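Local atomic coordinates of oligogalacturonate-specific porin KdgM (Dickeya dadantii, PDB entry 4FQE), a protein that forms a monomeric outer-membrane porin specific for oligogalacturonides, acidic sugar fragments, and is required for full virulence of the bacterium. Residues V1-D11 / Q205-F216; K130-I138 / Y150-S159. All coordinates share one frame; numbering follows the deposited sequence. Where two conformers were deposited one is given.

Interaction 1 (V1-D11 / Q205-F216). With C8E ((hydroxyethyloxy)tri(ethyloxy)octane), chain G.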
loop_
_atom_site.group_PDB
_atom_site.type_symbol
_atom_site.label_atom_id
_atom_site.label_comp_id
_atom_site.label_asym_id
_atom_site.label_seq_id
_atom_site.Cartn_x
_atom_site.Cartn_y
_atom_site.Cartn_z
ATOM N N VAL A 1 4.105 -15.905 -1.572
ATOM C CA VAL A 1 2.698 -15.522 -1.424
ATOM C C VAL A 1 2.434 -15.047 -0.000
ATOM O O VAL A 1 2.849 -15.687 0.943
ATOM C CB VAL A 1 1.748 -16.714 -1.723
ATOM C CG1 VAL A 1 0.305 -16.282 -1.550
ATOM C CG2 VAL A 1 1.958 -17.236 -3.139
ATOM N N SER A 2 1.766 -13.914 0.125
ATOM C CA SER A 2 1.286 -13.445 1.382
ATOM C C SER A 2 -0.224 -13.135 1.333
ATOM O O SER A 2 -0.809 -12.882 0.272
ATOM C CB SER A 2 2.164 -12.293 1.890
ATOM O OG SER A 2 1.972 -11.131 1.136
ATOM N N ILE A 3 -0.862 -13.258 2.492
ATOM C CA ILE A 3 -2.260 -12.910 2.674
ATOM C C ILE A 3 -2.291 -11.901 3.837
ATOM O O ILE A 3 -1.713 -12.137 4.905
ATOM C CB ILE A 3 -3.091 -14.160 3.010
ATOM C CG1 ILE A 3 -3.062 -15.149 1.844
ATOM C CG2 ILE A 3 -4.543 -13.799 3.352
ATOM C CD1 ILE A 3 -3.577 -16.536 2.205
ATOM N N ASP A 4 -2.944 -10.777 3.604
ATOM C CA ASP A 4 -2.896 -9.652 4.496
ATOM C C ASP A 4 -4.339 -9.311 4.824
ATOM O O ASP A 4 -5.103 -8.909 3.959
ATOM C CB ASP A 4 -2.156 -8.478 3.824
ATOM C CG ASP A 4 -1.955 -7.286 4.754
ATOM O OD1 ASP A 4 -2.917 -6.764 5.329
ATOM O OD2 ASP A 4 -0.809 -6.802 4.805
ATOM N N TYR A 5 -4.685 -9.460 6.094
ATOM C CA TYR A 5 -5.940 -8.981 6.604
ATOM C C TYR A 5 -5.768 -7.680 7.382
ATOM O O TYR A 5 -4.819 -7.533 8.148
ATOM C CB TYR A 5 -6.557 -10.003 7.571
ATOM C CG TYR A 5 -7.705 -9.377 8.345
ATOM C CD1 TYR A 5 -8.926 -9.115 7.715
ATOM C CD2 TYR A 5 -7.549 -8.973 9.663
ATOM C CE1 TYR A 5 -9.967 -8.516 8.415
ATOM C CE2 TYR A 5 -8.581 -8.367 10.371
ATOM C CZ TYR A 5 -9.786 -8.144 9.730
ATOM O OH TYR A 5 -10.801 -7.550 10.438
ATOM N N ARG A 6 -6.683 -6.740 7.178
ATOM C CA ARG A 6 -6.581 -5.425 7.812
ATOM C C ARG A 6 -7.978 -4.911 8.174
ATOM O O ARG A 6 -8.916 -5.040 7.384
ATOM C CB ARG A 6 -5.857 -4.416 6.887
ATOM C CG ARG A 6 -5.516 -3.095 7.555
ATOM C CD ARG A 6 -4.751 -2.148 6.625
ATOM N NE ARG A 6 -5.653 -1.552 5.635
ATOM C CZ ARG A 6 -5.273 -0.859 4.565
ATOM N NH1 ARG A 6 -3.990 -0.647 4.305
ATOM N NH2 ARG A 6 -6.213 -0.365 3.746
ATOM N N HIS A 7 -8.096 -4.335 9.362
ATOM C CA HIS A 7 -9.307 -3.656 9.838
ATOM C C HIS A 7 -9.000 -2.204 10.033
ATOM O O HIS A 7 -7.945 -1.842 10.597
ATOM C CB HIS A 7 -9.785 -4.283 11.145
ATOM C CG HIS A 7 -11.098 -3.723 11.658
ATOM N ND1 HIS A 7 -12.286 -4.162 11.224
ATOM C CD2 HIS A 7 -11.368 -2.736 12.600
ATOM C CE1 HIS A 7 -13.276 -3.504 11.829
ATOM N NE2 HIS A 7 -12.724 -2.633 12.691
ATOM N N GLU A 8 -9.900 -1.341 9.577
ATOM C CA GLU A 8 -9.692 0.117 9.636
ATOM C C GLU A 8 -10.908 0.757 10.275
ATOM O O GLU A 8 -12.035 0.381 9.977
ATOM C CB GLU A 8 -9.549 0.699 8.213
ATOM C CG GLU A 8 -9.440 2.224 8.102
ATOM C CD GLU A 8 -9.204 2.724 6.649
ATOM O OE1 GLU A 8 -9.881 3.686 6.219
ATOM O OE2 GLU A 8 -8.369 2.165 5.914
ATOM N N MET A 9 -10.682 1.780 11.091
ATOM C CA MET A 9 -11.758 2.598 11.662
ATOM C C MET A 9 -11.272 4.025 11.732
ATOM O O MET A 9 -10.078 4.252 11.717
ATOM C CB MET A 9 -12.071 2.170 13.077
ATOM C CG MET A 9 -12.622 0.775 13.194
ATOM S SD MET A 9 -13.412 0.549 14.794
ATOM C CE MET A 9 -14.203 -1.035 14.497
ATOM N N GLN A 10 -12.183 4.990 11.809
ATOM C CA GLN A 10 -11.755 6.367 12.063
ATOM C C GLN A 10 -12.202 6.784 13.457
ATOM O O GLN A 10 -12.286 5.939 14.373
ATOM C CB GLN A 10 -12.240 7.319 10.970
ATOM C CG GLN A 10 -11.789 6.900 9.592
ATOM C CD GLN A 10 -11.341 8.055 8.716
ATOM O OE1 GLN A 10 -11.401 9.224 9.110
ATOM N NE2 GLN A 10 -10.892 7.732 7.512
ATOM N N ASP A 11 -12.438 8.079 13.650
ATOM C CA ASP A 11 -13.057 8.548 14.873
ATOM C C ASP A 11 -13.669 9.928 14.651
ATOM O O ASP A 11 -14.344 10.152 13.641
ATOM C CB ASP A 11 -12.049 8.531 16.036
ATOM C CG ASP A 11 -11.008 9.602 15.926
ATOM O OD1 ASP A 11 -10.202 9.732 16.885
ATOM O OD2 ASP A 11 -10.991 10.311 14.891
ATOM N N GLN A 205 -9.449 14.326 10.760
ATOM C CA GLN A 205 -9.750 13.070 11.466
ATOM C C GLN A 205 -8.626 12.031 11.464
ATOM O O GLN A 205 -7.725 12.077 10.642
ATOM C CB GLN A 205 -11.029 12.450 10.904
ATOM C CG GLN A 205 -12.254 13.288 11.220
ATOM C CD GLN A 205 -13.510 12.459 11.343
ATOM O OE1 GLN A 205 -13.847 11.683 10.438
ATOM N NE2 GLN A 205 -14.221 12.616 12.468
ATOM N N THR A 206 -8.693 11.106 12.421
ATOM C CA THR A 206 -7.697 10.063 12.558
ATOM C C THR A 206 -8.239 8.727 12.057
ATOM O O THR A 206 -9.391 8.327 12.367
ATOM C CB THR A 206 -7.238 9.905 14.032
ATOM O OG1 THR A 206 -6.854 11.186 14.569
ATOM C CG2 THR A 206 -6.061 8.932 14.153
ATOM N N ARG A 207 -7.368 8.051 11.323
ATOM C CA ARG A 207 -7.637 6.766 10.695
ATOM C C ARG A 207 -6.714 5.753 11.335
ATOM O O ARG A 207 -5.482 5.913 11.318
ATOM C CB ARG A 207 -7.353 6.862 9.184
ATOM C CG ARG A 207 -7.526 5.546 8.446
ATOM C CD ARG A 207 -7.147 5.694 6.982
ATOM N NE ARG A 207 -5.692 5.829 6.824
ATOM C CZ ARG A 207 -5.097 6.325 5.742
ATOM N NH1 ARG A 207 -5.814 6.767 4.720
ATOM N NH2 ARG A 207 -3.778 6.399 5.687
ATOM N N TYR A 208 -7.316 4.716 11.887
ATOM C CA TYR A 208 -6.591 3.672 12.598
ATOM C C TYR A 208 -6.742 2.371 11.846
ATOM O O TYR A 208 -7.839 2.039 11.412
ATOM C CB TYR A 208 -7.199 3.446 13.988
ATOM C CG TYR A 208 -7.137 4.621 14.927
ATOM C CD1 TYR A 208 -8.248 5.438 15.110
ATOM C CD2 TYR A 208 -5.995 4.885 15.675
ATOM C CE1 TYR A 208 -8.227 6.496 15.998
ATOM C CE2 TYR A 208 -5.959 5.962 16.566
ATOM C CZ TYR A 208 -7.082 6.767 16.704
ATOM O OH TYR A 208 -7.080 7.841 17.577
ATOM N N ARG A 209 -5.631 1.665 11.677
ATOM C CA ARG A 209 -5.613 0.342 11.091
ATOM C C ARG A 209 -4.844 -0.625 11.960
ATOM O O ARG A 209 -3.788 -0.294 12.507
ATOM C CB ARG A 209 -4.943 0.369 9.715
ATOM C CG ARG A 209 -5.679 1.191 8.666
ATOM C CD ARG A 209 -4.798 1.569 7.509
ATOM N NE ARG A 209 -5.527 2.201 6.403
ATOM C CZ ARG A 209 -4.951 2.728 5.318
ATOM N NH1 ARG A 209 -3.631 2.765 5.185
ATOM N NH2 ARG A 209 -5.702 3.240 4.343
ATOM N N VAL A 210 -5.376 -1.839 12.062
ATOM C CA VAL A 210 -4.605 -2.946 12.570
ATOM C C VAL A 210 -4.726 -4.077 11.562
ATOM O O VAL A 210 -5.775 -4.286 10.942
ATOM C CB VAL A 210 -5.107 -3.407 13.954
ATOM C CG1 VAL A 210 -4.757 -2.345 14.971
ATOM C CG2 VAL A 210 -6.620 -3.742 13.906
ATOM N N GLY A 211 -3.640 -4.810 11.395
ATOM C CA GLY A 211 -3.661 -5.934 10.468
ATOM C C GLY A 211 -2.572 -6.928 10.765
ATOM O O GLY A 211 -1.770 -6.753 11.676
ATOM N N VAL A 212 -2.547 -7.979 9.964
ATOM C CA VAL A 212 -1.491 -8.952 10.013
ATOM C C VAL A 212 -1.306 -9.538 8.635
ATOM O O VAL A 212 -2.278 -9.752 7.893
ATOM C CB VAL A 212 -1.776 -10.066 11.048
ATOM C CG1 VAL A 212 -3.067 -10.788 10.700
ATOM C CG2 VAL A 212 -0.573 -11.020 11.142
ATOM N N GLN A 213 -0.037 -9.773 8.307
ATOM C CA GLN A 213 0.346 -10.359 7.034
ATOM C C GLN A 213 0.937 -11.716 7.301
ATOM O O GLN A 213 1.889 -11.841 8.113
ATOM C CB GLN A 213 1.403 -9.484 6.377
ATOM C CG GLN A 213 1.700 -9.880 4.948
ATOM C CD GLN A 213 2.895 -9.136 4.392
ATOM O OE1 GLN A 213 4.037 -9.483 4.671
ATOM N NE2 GLN A 213 2.640 -8.087 3.652
ATOM N N TYR A 214 0.363 -12.732 6.668
ATOM C CA TYR A 214 0.857 -14.079 6.738
ATOM C C TYR A 214 1.616 -14.339 5.438
ATOM O O TYR A 214 1.078 -14.072 4.388
ATOM C CB TYR A 214 -0.286 -15.097 6.810
ATOM C CG TYR A 214 0.235 -16.511 6.801
ATOM C CD1 TYR A 214 0.368 -17.221 5.610
ATOM C CD2 TYR A 214 0.658 -17.113 7.971
ATOM C CE1 TYR A 214 0.865 -18.515 5.592
ATOM C CE2 TYR A 214 1.160 -18.403 7.967
ATOM C CZ TYR A 214 1.255 -19.100 6.786
ATOM O OH TYR A 214 1.765 -20.368 6.795
ATOM N N SER A 215 2.842 -14.836 5.554
ATOM C CA SER A 215 3.663 -15.250 4.420
ATOM C C SER A 215 3.903 -16.755 4.434
ATOM O O SER A 215 4.246 -17.351 5.463
ATOM C CB SER A 215 5.010 -14.532 4.438
ATOM O OG SER A 215 4.843 -13.122 4.328
ATOM N N PHE A 216 3.725 -17.371 3.273
ATOM C CA PHE A 216 3.986 -18.804 3.106
ATOM C C PHE A 216 5.461 -19.072 2.939
ATOM O O PHE A 216 6.156 -18.312 2.281
ATOM C CB PHE A 216 3.273 -19.338 1.867
ATOM C CG PHE A 216 1.800 -19.424 2.027
ATOM C CD1 PHE A 216 1.219 -20.591 2.501
ATOM C CD2 PHE A 216 0.997 -18.340 1.733
ATOM C CE1 PHE A 216 -0.153 -20.677 2.647
ATOM C CE2 PHE A 216 -0.373 -18.412 1.890
ATOM C CZ PHE A 216 -0.948 -19.592 2.325
HETATM C C1 C8E G . -6.813 -13.963 5.834
HETATM C C2 C8E G . -6.353 -13.780 7.263
HETATM C C3 C8E G . -4.880 -13.379 7.368
HETATM C C4 C8E G . -3.945 -14.433 6.782
HETATM C C5 C8E G . -3.973 -15.762 7.541
HETATM C C6 C8E G . -4.470 -16.937 6.695
HETATM C C7 C8E G . -3.338 -17.897 6.351
HETATM C C8 C8E G . -3.856 -19.299 6.017
HETATM O O9 C8E G . -2.870 -20.300 6.269
HETATM C C10 C8E G . -2.800 -20.597 7.664
HETATM C C11 C8E G . -1.807 -21.673 8.018
HETATM O O12 C8E G . -1.332 -21.445 9.355
HETATM C C13 C8E G . -2.345 -21.367 10.390
HETATM C C14 C8E G . -2.526 -22.694 11.107
HETATM O O15 C8E G . -3.617 -22.558 12.044
HETATM C C16 C8E G . -4.919 -22.657 11.467
HETATM C C17 C8E G . -5.818 -21.488 11.780
HETATM O O18 C8E G . -6.871 -21.471 10.812
HETATM C C19 C8E G . -7.284 -20.178 10.400
HETATM C C20 C8E G . -6.927 -19.965 8.942
HETATM O O21 C8E G . -7.910 -19.106 8.350
HETATM O O HOH W 1 0.701 -7.691 2.152
#
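Arg6 and Arg209 lay their guanidinium groups flat on one another, with centres 3.7 Å apart and planes only 7° from parallel. Arg207, whose NH2 bonds to Asn175, lies over the opposite face of Arg209, its NE above the centre. Glu8 runs alongside Arg209 and meets it at the edge: NE (2.9 Å) and NH2 of Arg209 both reach Glu8 OE2, from one side of the carboxylate plane and tilted out of it. Arg209 NH1 also forms a salt bridge with Glu191, so two carboxylates probably balance part of the gathered positive charge. Arg6 gets there by a bend at chi3 (75°) in an otherwise extended chain. Farther along the same face, Asp4 OD1 is held by Arg20 and Tyr189.

On the opposite face, near the two termini, the contact is apolar. Ile3 CD1 touches the edge of the Phe216 ring at CE2 (3.7 Å), and the octyl tail of a detergent lies against Ile3 CG2 and over one face of Tyr214. Paired main-chain bonds, such as Tyr214 N to Ile3 O (2.8 Å), join first strand to last in antiparallel register, the seam that closes an outer-membrane β-barrel.

Interaction 2 (K130-I138 / Y150-S159). With C8E ((hydroxyethyloxy)tri(ethyloxy)octane), chain E; C8E ((hydroxyethyloxy)tri(ethyloxy)octane), chain I.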
loop_
_atom_site.group_PDB
_atom_site.type_symbol
_atom_site.label_atom_id
_atom_site.label_comp_id
_atom_site.label_asym_id
_atom_site.label_seq_id
_atom_site.Cartn_x
_atom_site.Cartn_y
_atom_site.Cartn_z
ATOM N N LYS A 130 -11.701 11.899 -12.400
ATOM C CA LYS A 130 -10.281 11.593 -12.524
ATOM C C LYS A 130 -9.383 12.559 -11.743
ATOM O O LYS A 130 -9.776 13.658 -11.379
ATOM C CB LYS A 130 -9.829 11.564 -13.984
ATOM C CG LYS A 130 -10.178 12.799 -14.782
ATOM C CD LYS A 130 -10.480 12.457 -16.236
ATOM C CE LYS A 130 -11.735 11.602 -16.383
ATOM N NZ LYS A 130 -12.318 11.657 -17.760
ATOM N N GLY A 131 -8.159 12.119 -11.523
ATOM C CA GLY A 131 -7.212 12.863 -10.713
ATOM C C GLY A 131 -5.943 12.054 -10.601
ATOM O O GLY A 131 -5.635 11.205 -11.451
ATOM N N TYR A 132 -5.213 12.299 -9.534
ATOM C CA TYR A 132 -4.046 11.504 -9.277
ATOM C C TYR A 132 -3.670 11.541 -7.817
ATOM O O TYR A 132 -4.035 12.478 -7.092
ATOM C CB TYR A 132 -2.885 11.995 -10.152
ATOM C CG TYR A 132 -2.367 13.383 -9.833
ATOM C CD1 TYR A 132 -1.391 13.570 -8.853
ATOM C CD2 TYR A 132 -2.805 14.498 -10.534
ATOM C CE1 TYR A 132 -0.892 14.833 -8.561
ATOM C CE2 TYR A 132 -2.292 15.773 -10.255
ATOM C CZ TYR A 132 -1.347 15.922 -9.269
ATOM O OH TYR A 132 -0.826 17.171 -8.960
ATOM N N THR A 133 -2.958 10.512 -7.384
ATOM C CA THR A 133 -2.228 10.605 -6.131
ATOM C C THR A 133 -0.716 10.585 -6.325
ATOM O O THR A 133 -0.199 9.987 -7.269
ATOM C CB THR A 133 -2.642 9.517 -5.141
ATOM O OG1 THR A 133 -2.353 8.234 -5.701
ATOM C CG2 THR A 133 -4.132 9.636 -4.853
ATOM N N LEU A 134 -0.027 11.269 -5.413
ATOM C CA LEU A 134 1.421 11.241 -5.339
ATOM C C LEU A 134 1.741 10.845 -3.893
ATOM O O LEU A 134 1.340 11.536 -2.933
ATOM C CB LEU A 134 1.996 12.599 -5.727
ATOM C CG LEU A 134 3.489 12.693 -6.070
ATOM C CD1 LEU A 134 3.858 11.874 -7.295
ATOM C CD2 LEU A 134 3.946 14.149 -6.309
ATOM N N THR A 135 2.416 9.712 -3.748
ATOM C CA THR A 135 2.626 9.074 -2.461
ATOM C C THR A 135 4.121 8.942 -2.256
ATOM O O THR A 135 4.827 8.411 -3.107
ATOM C CB THR A 135 1.985 7.683 -2.440
ATOM O OG1 THR A 135 0.610 7.800 -2.800
ATOM C CG2 THR A 135 2.084 7.062 -1.044
ATOM N N GLY A 136 4.623 9.459 -1.158
ATOM C CA GLY A 136 6.018 9.239 -0.822
ATOM C C GLY A 136 6.079 8.414 0.422
ATOM O O GLY A 136 5.201 8.545 1.274
ATOM N N ASN A 137 7.103 7.570 0.521
ATOM C CA ASN A 137 7.266 6.639 1.616
ATOM C C ASN A 137 8.714 6.674 2.102
ATOM O O ASN A 137 9.660 6.686 1.289
ATOM C CB ASN A 137 6.976 5.234 1.163
ATOM C CG ASN A 137 5.503 5.005 0.894
ATOM O OD1 ASN A 137 5.020 5.228 -0.213
ATOM N ND2 ASN A 137 4.772 4.607 1.929
ATOM N N ILE A 138 8.874 6.645 3.420
ATOM C CA ILE A 138 10.181 6.445 4.034
ATOM C C ILE A 138 10.022 5.320 5.025
ATOM O O ILE A 138 9.099 5.349 5.864
ATOM C CB ILE A 138 10.687 7.671 4.802
ATOM C CG1 ILE A 138 10.604 8.910 3.933
ATOM C CG2 ILE A 138 12.109 7.414 5.329
ATOM C CD1 ILE A 138 11.143 10.157 4.610
ATOM N N TYR A 150 6.843 6.066 7.322
ATOM C CA TYR A 150 6.068 7.304 7.184
ATOM C C TYR A 150 5.654 7.409 5.712
ATOM O O TYR A 150 6.451 7.145 4.829
ATOM C CB TYR A 150 6.859 8.545 7.587
ATOM C CG TYR A 150 6.203 9.864 7.179
ATOM C CD1 TYR A 150 6.772 10.670 6.219
ATOM C CD2 TYR A 150 4.978 10.269 7.722
ATOM C CE1 TYR A 150 6.174 11.854 5.811
ATOM C CE2 TYR A 150 4.382 11.461 7.333
ATOM C CZ TYR A 150 5.002 12.257 6.376
ATOM O OH TYR A 150 4.452 13.447 5.981
ATOM N N GLU A 151 4.408 7.785 5.491
ATOM C CA GLU A 151 3.820 7.903 4.158
ATOM C C GLU A 151 3.093 9.232 4.095
ATOM O O GLU A 151 2.301 9.586 4.994
ATOM C CB GLU A 151 2.839 6.769 3.897
ATOM C CG GLU A 151 2.186 6.859 2.521
ATOM C CD GLU A 151 1.307 5.655 2.215
ATOM O OE1 GLU A 151 1.843 4.524 2.177
ATOM O OE2 GLU A 151 0.096 5.869 1.973
ATOM N N LEU A 152 3.427 10.006 3.068
ATOM C CA LEU A 152 2.803 11.279 2.823
ATOM C C LEU A 152 2.101 11.098 1.499
ATOM O O LEU A 152 2.711 10.622 0.559
ATOM C CB LEU A 152 3.870 12.379 2.726
ATOM C CG LEU A 152 3.440 13.790 2.335
ATOM C CD1 LEU A 152 2.347 14.385 3.199
ATOM C CD2 LEU A 152 4.644 14.728 2.383
ATOM N N GLU A 153 0.826 11.444 1.435
ATOM C CA GLU A 153 0.060 11.257 0.225
ATOM C C GLU A 153 -0.685 12.519 -0.149
ATOM O O GLU A 153 -1.375 13.133 0.678
ATOM C CB GLU A 153 -0.891 10.075 0.376
ATOM C CG GLU A 153 -1.583 9.709 -0.911
ATOM C CD GLU A 153 -2.190 8.315 -0.876
ATOM O OE1 GLU A 153 -1.409 7.320 -0.897
ATOM O OE2 GLU A 153 -3.440 8.217 -0.828
ATOM N N TYR A 154 -0.525 12.904 -1.415
ATOM C CA TYR A 154 -1.153 14.079 -1.947
ATOM C C TYR A 154 -2.135 13.630 -3.023
ATOM O O TYR A 154 -1.743 12.980 -3.995
ATOM C CB TYR A 154 -0.077 14.985 -2.542
ATOM C CG TYR A 154 -0.582 16.184 -3.289
ATOM C CD1 TYR A 154 -0.876 17.384 -2.619
ATOM C CD2 TYR A 154 -0.718 16.150 -4.672
ATOM C CE1 TYR A 154 -1.322 18.503 -3.323
ATOM C CE2 TYR A 154 -1.169 17.255 -5.374
ATOM C CZ TYR A 154 -1.466 18.429 -4.704
ATOM O OH TYR A 154 -1.902 19.520 -5.443
ATOM N N LYS A 155 -3.398 13.991 -2.848
ATOM C CA LYS A 155 -4.430 13.638 -3.820
ATOM C C LYS A 155 -5.032 14.894 -4.402
ATOM O O LYS A 155 -5.403 15.817 -3.671
ATOM C CB LYS A 155 -5.515 12.782 -3.183
ATOM C CG LYS A 155 -6.520 12.196 -4.171
ATOM C CD LYS A 155 -7.594 11.410 -3.439
ATOM C CE LYS A 155 -8.665 10.910 -4.385
ATOM N NZ LYS A 155 -9.533 9.911 -3.707
ATOM N N LYS A 156 -5.156 14.904 -5.727
ATOM C CA LYS A 156 -5.738 16.019 -6.430
ATOM C C LYS A 156 -6.737 15.512 -7.436
ATOM O O LYS A 156 -6.413 14.645 -8.237
ATOM C CB LYS A 156 -4.645 16.812 -7.146
ATOM C CG LYS A 156 -5.190 17.935 -8.011
ATOM C CD LYS A 156 -4.389 19.215 -7.850
ATOM C CE LYS A 156 -4.737 20.213 -8.945
ATOM N NZ LYS A 156 -4.073 21.532 -8.730
ATOM N N GLY A 157 -7.947 16.058 -7.385
ATOM C CA GLY A 157 -8.991 15.733 -8.352
ATOM C C GLY A 157 -8.913 16.587 -9.606
ATOM O O GLY A 157 -8.303 17.673 -9.616
ATOM N N THR A 158 -9.521 16.081 -10.674
ATOM C CA THR A 158 -9.859 16.885 -11.853
ATOM C C THR A 158 -11.342 16.671 -12.198
ATOM O O THR A 158 -11.679 15.894 -13.090
ATOM C CB THR A 158 -8.977 16.539 -13.061
ATOM O OG1 THR A 158 -7.600 16.474 -12.656
ATOM C CG2 THR A 158 -9.157 17.591 -14.160
ATOM N N SER A 159 -12.219 17.361 -11.468
ATOM C CA SER A 159 -13.668 17.232 -11.640
ATOM C C SER A 159 -14.409 18.446 -11.074
ATOM O O SER A 159 -15.419 18.892 -11.633
ATOM C CB SER A 159 -14.171 15.960 -10.952
ATOM O OG SER A 159 -13.640 14.798 -11.569
HETATM C C1 C8E E . 10.585 7.795 -9.249
HETATM C C2 C8E E . 9.914 7.887 -10.606
HETATM C C3 C8E E . 8.392 7.847 -10.510
HETATM C C4 C8E E . 7.846 8.992 -9.669
HETATM C C5 C8E E . 6.773 9.801 -10.390
HETATM C C6 C8E E . 7.351 10.602 -11.565
HETATM C C7 C8E E . 6.773 12.012 -11.776
HETATM C C8 C8E E . 5.919 12.596 -10.651
HETATM O O9 C8E E . 5.398 13.882 -11.004
HETATM C C10 C8E E . 4.637 14.510 -9.964
HETATM C C11 C8E E . 3.365 15.158 -10.502
HETATM O O12 C8E E . 3.020 16.295 -9.694
HETATM C C13 C8E E . 3.631 17.513 -10.146
HETATM C C14 C8E E . 3.897 18.495 -9.001
HETATM O O15 C8E E . 4.459 17.837 -7.854
HETATM C C16 C8E E . 3.897 18.328 -6.632
HETATM C C17 C8E E . 4.604 17.743 -5.405
HETATM O O18 C8E E . 3.759 17.840 -4.248
HETATM C C19 C8E E . 3.516 19.181 -3.809
HETATM C C20 C8E E . 2.118 19.629 -4.238
HETATM O O21 C8E E . 2.144 20.827 -5.026
HETATM C C1 C8E I . 13.559 6.883 9.836
HETATM C C2 C8E I . 12.357 7.682 9.363
HETATM C C3 C8E I . 11.054 6.874 9.356
HETATM C C4 C8E I . 10.249 7.044 10.647
HETATM C C5 C8E I . 9.217 8.169 10.593
HETATM C C6 C8E I . 8.037 7.900 11.530
HETATM C C7 C8E I . 7.529 9.139 12.261
HETATM C C8 C8E I . 7.100 10.221 11.277
HETATM O O9 C8E I . 6.093 11.062 11.851
HETATM C C10 C8E I . 5.651 12.104 10.977
HETATM C C11 C8E I . 4.144 11.974 10.847
HETATM O O12 C8E I . 3.529 13.254 10.934
HETATM C C13 C8E I . 2.164 13.117 11.313
HETATM C C14 C8E I . 1.532 14.492 11.366
HETATM O O15 C8E I . 0.221 14.367 11.930
HETATM C C16 C8E I . -0.707 15.230 11.288
HETATM C C17 C8E I . -1.245 16.234 12.286
HETATM O O18 C8E I . -2.500 16.711 11.794
HETATM C C19 C8E I . -3.121 17.614 12.712
HETATM C C20 C8E I . -4.057 16.833 13.626
HETATM O O21 C8E I . -5.397 16.856 13.114
HETATM O O HOH W 2 6.163 4.085 4.481
HETATM O O HOH W 3 2.608 3.523 -0.866
#
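Glu151 OE1 is gripped by the amide of Asn137 and by a water. Asn137 ND2 donates at 2.9 Å, nearly straight (161°), and arrives on the anti side of the carboxylate, whose plane stands 80° from that of the amide. The water bridges back from Glu151 OE1 to Asn137 OD1, which ties both ends of the amide and should restrain its rotation. At the next pair on the same face, Thr135 OG1 gives its proton to Glu153 OE1 (2.8 Å) from above the carboxylate plane. Its hydroxyl sits beside the backbone N (chi1 -55°), which leaves CG2 to rest on Glu151 CG (3.6 Å); Arg110 also bonds to OG1. Farther along this face Thr133 CG2 packs on the methylenes of Lys155, CG among them.

Mostly aromatic and aliphatic groups line the other face. The Tyr132 ring is covered on one face by Lys156 CB, a CH-pi contact 4.3 Å from the centroid, and its OH reaches the edge of the Tyr154 ring at CE2 (3.6 Å). Detergent lies over a face of Tyr154 and along Leu134, and a second molecule touches Tyr150, whose hydroxyl bonds to His174. Between the faces runs a ladder of main-chain bonds, Gly136 N to Leu152 O (2.8 Å) among them. Polar side chains on one face and largely aromatic and aliphatic ones, in touch with detergent, on the other are the alternation of a transmembrane β-hairpin in a porin barrel.

Overall arrangement
Both interactions join neighbouring antiparallel strands of one closed twelve-stranded barrel, and their centres lie about 20 Å apart. They differ in sequence distance: 130-138 and 150-159 are the arms of a single hairpin, whereas 1-11 and 205-216 bring the chain's two ends together and shut the barrel. Interaction 1 is chiefly a surface contact and interaction 2 partly buried. Each has a polar face and a face that binds detergent. Across the two strands, interaction 1 gathers arginines around a glutamate, while interaction 2 lines up glutamates held by uncharged donors. The arginines of interaction 1, on the face turned away from the detergent and so probably lining the channel, would suit a porin for acidic oligogalacturonides.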